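Local coordinates for protein catechol O-methyltransferase (Mycobacterium tuberculosis, PDB 6JCL) that catalyses the metal-dependent transfer of a methyl group from S-adenosyl-L-methionine to a hydroxyl of catechol-like compounds, and works as a homodimer, at residues Leu135-Ala140 / Val161-Asn166; Val167-Gly172 / Gly210-Ala215. All coordinates share one frame; numbering follows the deposited sequence.

Interaction 1 (Leu135-Ala140 / Val161-Asn166); sequences LVFIDA and VIVVDN. With SR (strontium ion), chain J; SAH (S-adenosyl-L-homocysteine), chain I.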
ATOM      1  N   LEU A 135      -1.783  -6.230 -12.818  1.00 20.79           N
ATOM      2  CA  LEU A 135      -2.310  -6.059 -11.475  1.00 19.50           C
ATOM      3  C   LEU A 135      -3.519  -6.963 -11.330  1.00 18.51           C
ATOM      4  O   LEU A 135      -4.367  -6.999 -12.228  1.00 21.71           O
ATOM      5  CB  LEU A 135      -2.684  -4.587 -11.252  1.00 20.54           C
ATOM      6  CG  LEU A 135      -3.474  -4.222  -9.997  1.00 24.29           C
ATOM      7  CD1 LEU A 135      -2.701  -4.631  -8.786  1.00 28.65           C
ATOM      8  CD2 LEU A 135      -3.698  -2.707 -10.006  1.00 25.52           C
ATOM      9  N   VAL A 136      -3.581  -7.723 -10.235  1.00 17.92           N
ATOM     10  CA  VAL A 136      -4.712  -8.601  -9.968  1.00 18.10           C
ATOM     11  C   VAL A 136      -5.231  -8.267  -8.585  1.00 18.72           C
ATOM     12  O   VAL A 136      -4.458  -8.265  -7.620  1.00 18.38           O
ATOM     13  CB  VAL A 136      -4.332 -10.092 -10.041  1.00 18.19           C
ATOM     14  CG1 VAL A 136      -5.598 -10.991  -9.943  1.00 17.91           C
ATOM     15  CG2 VAL A 136      -3.550 -10.374 -11.306  1.00 19.06           C
ATOM     16  N   PHE A 137      -6.527  -7.970  -8.490  1.00 16.40           N
ATOM     17  CA  PHE A 137      -7.180  -7.703  -7.204  1.00 15.69           C
ATOM     18  C   PHE A 137      -8.129  -8.851  -6.916  1.00 17.37           C
ATOM     19  O   PHE A 137      -9.065  -9.086  -7.685  1.00 17.69           O
ATOM     20  CB  PHE A 137      -7.938  -6.376  -7.241  1.00 15.55           C
ATOM     21  CG  PHE A 137      -8.658  -6.043  -5.957  1.00 14.92           C
ATOM     22  CD1 PHE A 137      -8.021  -6.161  -4.726  1.00 17.67           C
ATOM     23  CD2 PHE A 137      -9.977  -5.616  -5.987  1.00 15.72           C
ATOM     24  CE1 PHE A 137      -8.712  -5.846  -3.516  1.00 19.22           C
ATOM     25  CE2 PHE A 137     -10.669  -5.302  -4.804  1.00 15.71           C
ATOM     26  CZ  PHE A 137     -10.030  -5.424  -3.560  1.00 19.46           C
ATOM     27  N   ILE A 138      -7.901  -9.567  -5.810  1.00 15.37           N
ATOM     28  CA  ILE A 138      -8.645 -10.787  -5.515  1.00 16.18           C
ATOM     29  C   ILE A 138      -9.585 -10.490  -4.354  1.00 18.41           C
ATOM     30  O   ILE A 138      -9.142 -10.250  -3.220  1.00 16.45           O
ATOM     31  CB  ILE A 138      -7.705 -11.962  -5.207  1.00 15.76           C
ATOM     32  CG1 ILE A 138      -6.783 -12.214  -6.415  1.00 17.17           C
ATOM     33  CG2 ILE A 138      -8.515 -13.227  -4.856  1.00 15.99           C
ATOM     34  CD1 ILE A 138      -5.858 -13.425  -6.271  1.00 18.30           C
ATOM     35  N   ASP A 139     -10.887 -10.508  -4.624  1.00 17.61           N
ATOM     36  CA  ASP A 139     -11.864 -10.079  -3.625  1.00 14.88           C
ATOM     37  C   ASP A 139     -13.212 -10.764  -3.862  1.00 18.88           C
ATOM     38  O   ASP A 139     -14.263 -10.118  -3.899  1.00 18.59           O
ATOM     39  CB  ASP A 139     -12.015  -8.555  -3.636  1.00 16.17           C
ATOM     40  CG  ASP A 139     -12.788  -8.042  -2.416  1.00 16.96           C
ATOM     41  OD1 ASP A 139     -12.767  -8.755  -1.376  1.00 18.21           O
ATOM     42  OD2 ASP A 139     -13.421  -6.953  -2.500  1.00 17.93           O
ATOM     43  N   ALA A 140     -13.206 -12.092  -3.996  1.00 18.34           N
ATOM     44  CA  ALA A 140     -14.442 -12.815  -4.300  1.00 16.22           C
ATOM     45  C   ALA A 140     -14.788 -13.800  -3.181  1.00 16.33           C
ATOM     46  O   ALA A 140     -14.808 -13.397  -2.010  1.00 17.84           O
ATOM     47  CB  ALA A 140     -14.331 -13.495  -5.672  1.00 16.81           C
ATOM     48  N   VAL A 161       1.591  -7.118  -9.698  1.00 19.56           N
ATOM     49  CA  VAL A 161       1.156  -6.953  -8.312  1.00 20.13           C
ATOM     50  C   VAL A 161      -0.128  -7.740  -8.108  1.00 20.07           C
ATOM     51  O   VAL A 161      -1.053  -7.646  -8.925  1.00 18.23           O
ATOM     52  CB  VAL A 161       0.926  -5.467  -7.982  1.00 18.15           C
ATOM     53  CG1 VAL A 161       0.430  -5.298  -6.546  1.00 17.24           C
ATOM     54  CG2 VAL A 161       2.212  -4.661  -8.204  1.00 18.86           C
ATOM     55  N   ILE A 162      -0.186  -8.526  -7.027  1.00 17.56           N
ATOM     56  CA  ILE A 162      -1.407  -9.211  -6.595  1.00 17.02           C
ATOM     57  C   ILE A 162      -1.801  -8.633  -5.249  1.00 17.96           C
ATOM     58  O   ILE A 162      -0.978  -8.589  -4.324  1.00 19.17           O
ATOM     59  CB  ILE A 162      -1.216 -10.740  -6.486  1.00 18.46           C
ATOM     60  CG1 ILE A 162      -0.851 -11.337  -7.852  1.00 21.02           C
ATOM     61  CG2 ILE A 162      -2.512 -11.395  -5.955  1.00 18.17           C
ATOM     62  CD1 ILE A 162      -0.374 -12.837  -7.794  1.00 22.28           C
ATOM     63  N   VAL A 163      -3.052  -8.203  -5.132  1.00 15.73           N
ATOM     64  CA  VAL A 163      -3.594  -7.700  -3.872  1.00 15.08           C
ATOM     65  C   VAL A 163      -4.766  -8.588  -3.483  1.00 18.05           C
ATOM     66  O   VAL A 163      -5.644  -8.855  -4.315  1.00 16.69           O
ATOM     67  CB  VAL A 163      -4.037  -6.231  -3.997  1.00 14.86           C
ATOM     68  CG1 VAL A 163      -4.723  -5.774  -2.710  1.00 15.61           C
ATOM     69  CG2 VAL A 163      -2.834  -5.311  -4.312  1.00 18.80           C
ATOM     70  N   VAL A 164      -4.773  -9.059  -2.234  1.00 15.64           N
ATOM     71  CA  VAL A 164      -5.860  -9.885  -1.709  1.00 15.76           C
ATOM     72  C   VAL A 164      -6.502  -9.117  -0.557  1.00 16.24           C
ATOM     73  O   VAL A 164      -5.809  -8.725   0.391  1.00 16.13           O
ATOM     74  CB  VAL A 164      -5.373 -11.264  -1.233  1.00 16.24           C
ATOM     75  CG1 VAL A 164      -6.577 -12.116  -0.817  1.00 14.82           C
ATOM     76  CG2 VAL A 164      -4.515 -11.977  -2.320  1.00 15.67           C
ATOM     77  N   ASP A 165      -7.814  -8.901  -0.643  1.00 14.10           N
ATOM     78  CA  ASP A 165      -8.546  -8.168   0.388  1.00 15.15           C
ATOM     79  C   ASP A 165      -8.965  -9.080   1.548  1.00 16.84           C
ATOM     80  O   ASP A 165      -9.139 -10.299   1.399  1.00 14.79           O
ATOM     81  CB  ASP A 165      -9.798  -7.517  -0.218  1.00 16.26           C
ATOM     82  CG  ASP A 165     -10.295  -6.324   0.593  1.00 17.87           C
ATOM     83  OD1 ASP A 165      -9.502  -5.752   1.376  1.00 19.26           O
ATOM     84  OD2 ASP A 165     -11.491  -5.952   0.439  1.00 18.44           O
ATOM     85  N   ASN A 166      -9.136  -8.463   2.717  1.00 14.10           N
ATOM     86  CA  ASN A 166      -9.807  -9.089   3.876  1.00 13.75           C
ATOM     87  C   ASN A 166      -9.028 -10.272   4.461  1.00 17.42           C
ATOM     88  O   ASN A 166      -9.620 -11.287   4.812  1.00 16.63           O
ATOM     89  CB  ASN A 166     -11.236  -9.562   3.532  1.00 18.66           C
ATOM     90  CG  ASN A 166     -12.099  -8.482   2.895  1.00 19.73           C
ATOM     91  OD1 ASN A 166     -12.536  -8.621   1.747  1.00 16.77           O
ATOM     92  ND2 ASN A 166     -12.363  -7.402   3.642  1.00 16.49           N
TER
HETATM   93 SR    SR J 302     -13.701  -7.009   0.111  0.85 18.14          SR
HETATM   94  N   SAH I 301     -14.583  -5.819  -4.931  1.00 17.72           N
HETATM   95  CA  SAH I 301     -15.891  -5.244  -4.579  1.00 17.33           C
HETATM   96  CB  SAH I 301     -16.584  -6.135  -3.553  1.00 15.62           C
HETATM   97  CG  SAH I 301     -16.683  -7.604  -3.956  1.00 17.46           C
HETATM   98  SD  SAH I 301     -17.819  -8.465  -2.838  1.00 18.27           S
HETATM   99  C   SAH I 301     -15.743  -3.828  -4.038  1.00 19.50           C
HETATM  100  O   SAH I 301     -16.434  -2.891  -4.455  1.00 20.33           O
HETATM  101  OXT SAH I 301     -14.886  -3.613  -3.190  1.00 18.49           O
HETATM  102  C5' SAH I 301     -17.512 -10.138  -3.456  1.00 17.28           C
HETATM  103  C4' SAH I 301     -18.158 -10.421  -4.815  1.00 18.37           C
HETATM  104  O4' SAH I 301     -17.674 -11.671  -5.265  1.00 19.40           O
HETATM  105  C3' SAH I 301     -19.686 -10.558  -4.789  1.00 22.17           C
HETATM  106  O3' SAH I 301     -20.238  -9.683  -5.773  1.00 23.25           O
HETATM  107  C2' SAH I 301     -19.959 -12.008  -5.152  1.00 22.18           C
HETATM  108  O2' SAH I 301     -21.184 -12.220  -5.844  1.00 19.78           O
HETATM  109  C1' SAH I 301     -18.700 -12.357  -5.950  1.00 19.44           C
HETATM  110  N9  SAH I 301     -18.391 -13.793  -6.039  1.00 19.51           N
HETATM  111  C8  SAH I 301     -18.551 -14.739  -5.047  1.00 20.70           C
HETATM  112  N7  SAH I 301     -18.139 -15.924  -5.549  1.00 19.75           N
HETATM  113  C5  SAH I 301     -17.716 -15.735  -6.825  1.00 22.91           C
HETATM  114  C6  SAH I 301     -17.218 -16.620  -7.780  1.00 23.46           C
HETATM  115  N6  SAH I 301     -17.074 -17.924  -7.520  1.00 22.74           N
HETATM  116  N1  SAH I 301     -16.863 -16.119  -9.010  1.00 21.69           N
HETATM  117  C2  SAH I 301     -17.029 -14.774  -9.306  1.00 23.80           C
HETATM  118  N3  SAH I 301     -17.536 -13.902  -8.366  1.00 20.33           N
HETATM  119  C4  SAH I 301     -17.872 -14.397  -7.141  1.00 22.17           C
HETATM  120  O   HOH W   1     -14.705  -4.773  -0.573  1.00 20.56           O
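Leu-135 to Ile-138 run parallel to the strand that includes Val-161 to Val-164, with short axes 4.8 Å apart at closest and 11° between their directions. Backbone hydrogen bonds fix the register: Val-136 N to Val-161 O, Val-163 N to Val-136 O and Ile-138 N to Val-163 O. A fourth, longer at 3.2 Å, runs from Asp-165 N to Ile-138 O. Side chains alternate between two faces. On one, Leu-135 and Val-161 lie side by side, with Leu-135 CD1 3.8 Å from Val-161 CB, and Phe-137, its CG anti to the backbone N (chi1 179°), brings ring atom CD1 to 3.9 Å from Val-163 CG1; helix 46-58 covers this side. On the other, Ile-138 CD1 meets Ile-162 CG2 under helix 145-155.

At the C-terminal end of the pairing, the carboxylates of Asp-139 and Asp-165 lie side by side with planes 72° apart, and both bind strontium. Asp-139 is bidentate, with OD1 at 2.5 Å and OD2 at 2.6 Å from the ion, whereas Asp-165 gives OD2 alone. Asn-166 OD1 and a water add ligands, and Asn-166 ND2 bonds to Asp-212. Asn-166 OD1 stands 3.1 Å from Asp-139 OD1, explained by the shared cation. Asp-139 OD2 also accepts a hydrogen bond from the amino N of S-adenosyl-L-homocysteine at 2.9 Å, and the bound water donates to OXT of the same molecule, so metal site and bound product are linked twice. Metal and product together at the C-terminal ends of parallel strands mark the active site of a cation-dependent O-methyltransferase with a Rossmann-like fold.

Interaction 2 (Val167-Gly172 / Gly210-Ala215); sequences VIRGGG and GWDGFA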
ATOM      1  N   VAL A 167      -7.715 -10.117   4.652  1.00 13.98           N
ATOM      2  CA  VAL A 167      -6.889 -11.249   5.075  1.00 14.34           C
ATOM      3  C   VAL A 167      -6.635 -11.268   6.584  1.00 16.43           C
ATOM      4  O   VAL A 167      -5.871 -12.116   7.047  1.00 14.95           O
ATOM      5  CB  VAL A 167      -5.544 -11.285   4.316  1.00 14.43           C
ATOM      6  CG1 VAL A 167      -5.757 -11.365   2.796  1.00 15.78           C
ATOM      7  CG2 VAL A 167      -4.676 -10.083   4.704  1.00 14.27           C
ATOM      8  N   ILE A 168      -7.241 -10.361   7.366  1.00 15.81           N
ATOM      9  CA  ILE A 168      -6.990 -10.296   8.805  1.00 15.85           C
ATOM     10  C   ILE A 168      -8.239 -10.619   9.620  1.00 15.67           C
ATOM     11  O   ILE A 168      -8.155 -11.323  10.642  1.00 15.54           O
ATOM     12  CB  ILE A 168      -6.408  -8.921   9.218  1.00 14.58           C
ATOM     13  CG1 ILE A 168      -5.142  -8.585   8.391  1.00 15.18           C
ATOM     14  CG2 ILE A 168      -6.134  -8.883  10.741  1.00 15.60           C
ATOM     15  CD1 ILE A 168      -3.963  -9.554   8.620  1.00 17.01           C
ATOM     16  N   ARG A 169      -9.398 -10.105   9.200  1.00 14.83           N
ATOM     17  CA  ARG A 169     -10.697 -10.447   9.780  1.00 15.35           C
ATOM     18  C   ARG A 169     -10.691 -10.285  11.306  1.00 18.41           C
ATOM     19  O   ARG A 169     -11.040 -11.197  12.063  1.00 16.28           O
ATOM     20  CB  ARG A 169     -11.126 -11.872   9.376  1.00 17.08           C
ATOM     21  CG  ARG A 169     -11.277 -12.078   7.837  1.00 18.98           C
ATOM     22  CD  ARG A 169     -12.147 -10.986   7.170  1.00 16.19           C
ATOM     23  NE  ARG A 169     -13.396 -10.864   7.921  1.00 18.08           N
ATOM     24  CZ  ARG A 169     -13.900  -9.734   8.410  1.00 20.40           C
ATOM     25  NH1 ARG A 169     -13.299  -8.573   8.196  1.00 18.18           N
ATOM     26  NH2 ARG A 169     -15.017  -9.788   9.156  1.00 19.46           N
ATOM     27  N   GLY A 170     -10.309  -9.088  11.758  1.00 17.10           N
ATOM     28  CA  GLY A 170     -10.367  -8.796  13.185  1.00 17.35           C
ATOM     29  C   GLY A 170      -9.500  -9.680  14.058  1.00 19.23           C
ATOM     30  O   GLY A 170      -9.818  -9.880  15.232  1.00 18.35           O
ATOM     31  N   GLY A 171      -8.400 -10.201  13.516  1.00 16.46           N
ATOM     32  CA  GLY A 171      -7.532 -11.097  14.242  1.00 17.01           C
ATOM     33  C   GLY A 171      -7.995 -12.532  14.261  1.00 19.90           C
ATOM     34  O   GLY A 171      -7.326 -13.370  14.879  1.00 20.07           O
ATOM     35  N   GLY A 172      -9.126 -12.835  13.614  1.00 18.65           N
ATOM     36  CA  GLY A 172      -9.657 -14.184  13.622  1.00 19.48           C
ATOM     37  C   GLY A 172      -8.745 -15.203  12.978  1.00 18.61           C
ATOM     38  O   GLY A 172      -8.937 -16.402  13.181  1.00 19.29           O
ATOM     39  N   GLY A 210     -13.571  -1.424   9.992  1.00 16.32           N
ATOM     40  CA  GLY A 210     -13.107  -2.207  11.133  1.00 16.51           C
ATOM     41  C   GLY A 210     -11.703  -2.739  10.921  1.00 18.31           C
ATOM     42  O   GLY A 210     -11.005  -2.385   9.965  1.00 18.11           O
ATOM     43  N   TRP A 211     -11.290  -3.626  11.834  1.00 15.26           N
ATOM     44  CA  TRP A 211      -9.923  -4.164  11.808  1.00 15.05           C
ATOM     45  C   TRP A 211      -9.838  -5.292  10.785  1.00 15.15           C
ATOM     46  O   TRP A 211     -10.465  -6.346  10.947  1.00 15.97           O
ATOM     47  CB  TRP A 211      -9.533  -4.628  13.213  1.00 15.60           C
ATOM     48  CG  TRP A 211      -8.206  -5.330  13.325  1.00 17.68           C
ATOM     49  CD1 TRP A 211      -7.123  -5.226  12.476  1.00 16.57           C
ATOM     50  CD2 TRP A 211      -7.827  -6.238  14.361  1.00 16.24           C
ATOM     51  NE1 TRP A 211      -6.099  -6.044  12.932  1.00 15.48           N
ATOM     52  CE2 TRP A 211      -6.512  -6.671  14.081  1.00 16.03           C
ATOM     53  CE3 TRP A 211      -8.479  -6.733  15.504  1.00 19.79           C
ATOM     54  CZ2 TRP A 211      -5.830  -7.581  14.904  1.00 18.08           C
ATOM     55  CZ3 TRP A 211      -7.803  -7.644  16.321  1.00 18.93           C
ATOM     56  CH2 TRP A 211      -6.489  -8.057  16.015  1.00 19.89           C
ATOM     57  N   ASP A 212      -9.090  -5.059   9.706  1.00 14.27           N
ATOM     58  CA  ASP A 212      -8.947  -6.083   8.676  1.00 14.04           C
ATOM     59  C   ASP A 212      -7.574  -5.871   8.054  1.00 14.63           C
ATOM     60  O   ASP A 212      -6.648  -5.517   8.774  1.00 15.02           O
ATOM     61  CB  ASP A 212     -10.109  -5.994   7.676  1.00 13.89           C
ATOM     62  CG  ASP A 212     -10.405  -7.325   6.980  1.00 16.60           C
ATOM     63  OD1 ASP A 212      -9.563  -8.239   7.039  1.00 14.45           O
ATOM     64  OD2 ASP A 212     -11.496  -7.468   6.379  1.00 16.29           O
ATOM     65  N   GLY A 213      -7.405  -6.091   6.761  1.00 13.62           N
ATOM     66  CA  GLY A 213      -6.092  -5.897   6.182  1.00 13.59           C
ATOM     67  C   GLY A 213      -6.018  -6.549   4.827  1.00 13.52           C
ATOM     68  O   GLY A 213      -6.970  -7.189   4.367  1.00 14.63           O
ATOM     69  N   PHE A 214      -4.863  -6.366   4.190  1.00 13.60           N
ATOM     70  CA  PHE A 214      -4.702  -6.863   2.832  1.00 13.66           C
ATOM     71  C   PHE A 214      -3.320  -7.470   2.674  1.00 16.70           C
ATOM     72  O   PHE A 214      -2.373  -7.092   3.372  1.00 16.75           O
ATOM     73  CB  PHE A 214      -4.914  -5.734   1.800  1.00 15.49           C
ATOM     74  CG  PHE A 214      -3.893  -4.628   1.884  1.00 13.74           C
ATOM     75  CD1 PHE A 214      -4.021  -3.593   2.817  1.00 18.13           C
ATOM     76  CD2 PHE A 214      -2.802  -4.618   1.037  1.00 15.86           C
ATOM     77  CE1 PHE A 214      -3.083  -2.574   2.883  1.00 21.56           C
ATOM     78  CE2 PHE A 214      -1.862  -3.597   1.099  1.00 18.55           C
ATOM     79  CZ  PHE A 214      -2.001  -2.563   2.014  1.00 22.94           C
ATOM     80  N   ALA A 215      -3.220  -8.427   1.756  1.00 14.95           N
ATOM     81  CA  ALA A 215      -1.940  -8.981   1.343  1.00 14.71           C
ATOM     82  C   ALA A 215      -1.557  -8.334   0.021  1.00 18.39           C
ATOM     83  O   ALA A 215      -2.411  -8.100  -0.845  1.00 16.84           O
ATOM     84  CB  ALA A 215      -2.017 -10.505   1.187  1.00 15.04           C
TER
HETATM   85  O   HOH W   2     -13.490  -6.130   9.724  1.00 45.20           O
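Asp-212 points its carboxylate into the turn at Ile-168 and Arg-169, in the loop that follows strand 160-165 of the Rossmann-like methyltransferase fold. Its CG is anti to the backbone N (chi1 -154°), which carries OD1 to two backbone donors: Ile-168 N, nearly along the C-O axis, and Arg-169 N, 2.9 Å away and above the carboxylate plane. OD2 takes the salt bridge from Arg-169 NH1 at 2.8 Å. The Arg-169 chain bends at chi2 and chi3 to bring NH1 back, and NH1 meets OD2 from above the carboxylate plane, the guanidinium and carboxylate planes being 60° apart, a single-pronged salt bridge. Arg-169 NE bonds separately to Asp-181.

Ile-168 packs its CG1 3.6 Å from Gly-213 CA, over the bare backbone there. Its CG2 approaches Trp-211 NE1, whose N-H bonds to Gln-204. Val-167 CG2 lies against the Phe-214 backbone, and Val-167 N bonds to Gly-213 O. One face of the indole receives the Gly-170 and Gly-171 backbone. There Gly-171 CA makes a CH-pi contact, 4.1 Å from the centroid of the Trp-211 six-membered ring and 27° off its normal.

Overall arrangement
Both segments of interaction 1 precede those of interaction 2 in sequence, and Asn-166 runs directly into Val-167. Their centres lie about 14 Å apart, the first about 5 Å from the centre of the folded chain. Both reach one mixed sheet: strand 133-138 pairs in parallel with 160-165, whose other neighbour is the antiparallel strand 212-219. Two bonds join them, Val-164 N to Ala-215 O and Asn-166 ND2 to Asp-212 OD2, each 2.9 Å and each probable. The second makes Asp-212 a second-shell residue that probably orients the amide ligand of the metal. Interaction 2 thus holds the loop leaving the metal site, and Ile-168 packs on Val-12 and Trp-211 on Asn-8 of the second subunit.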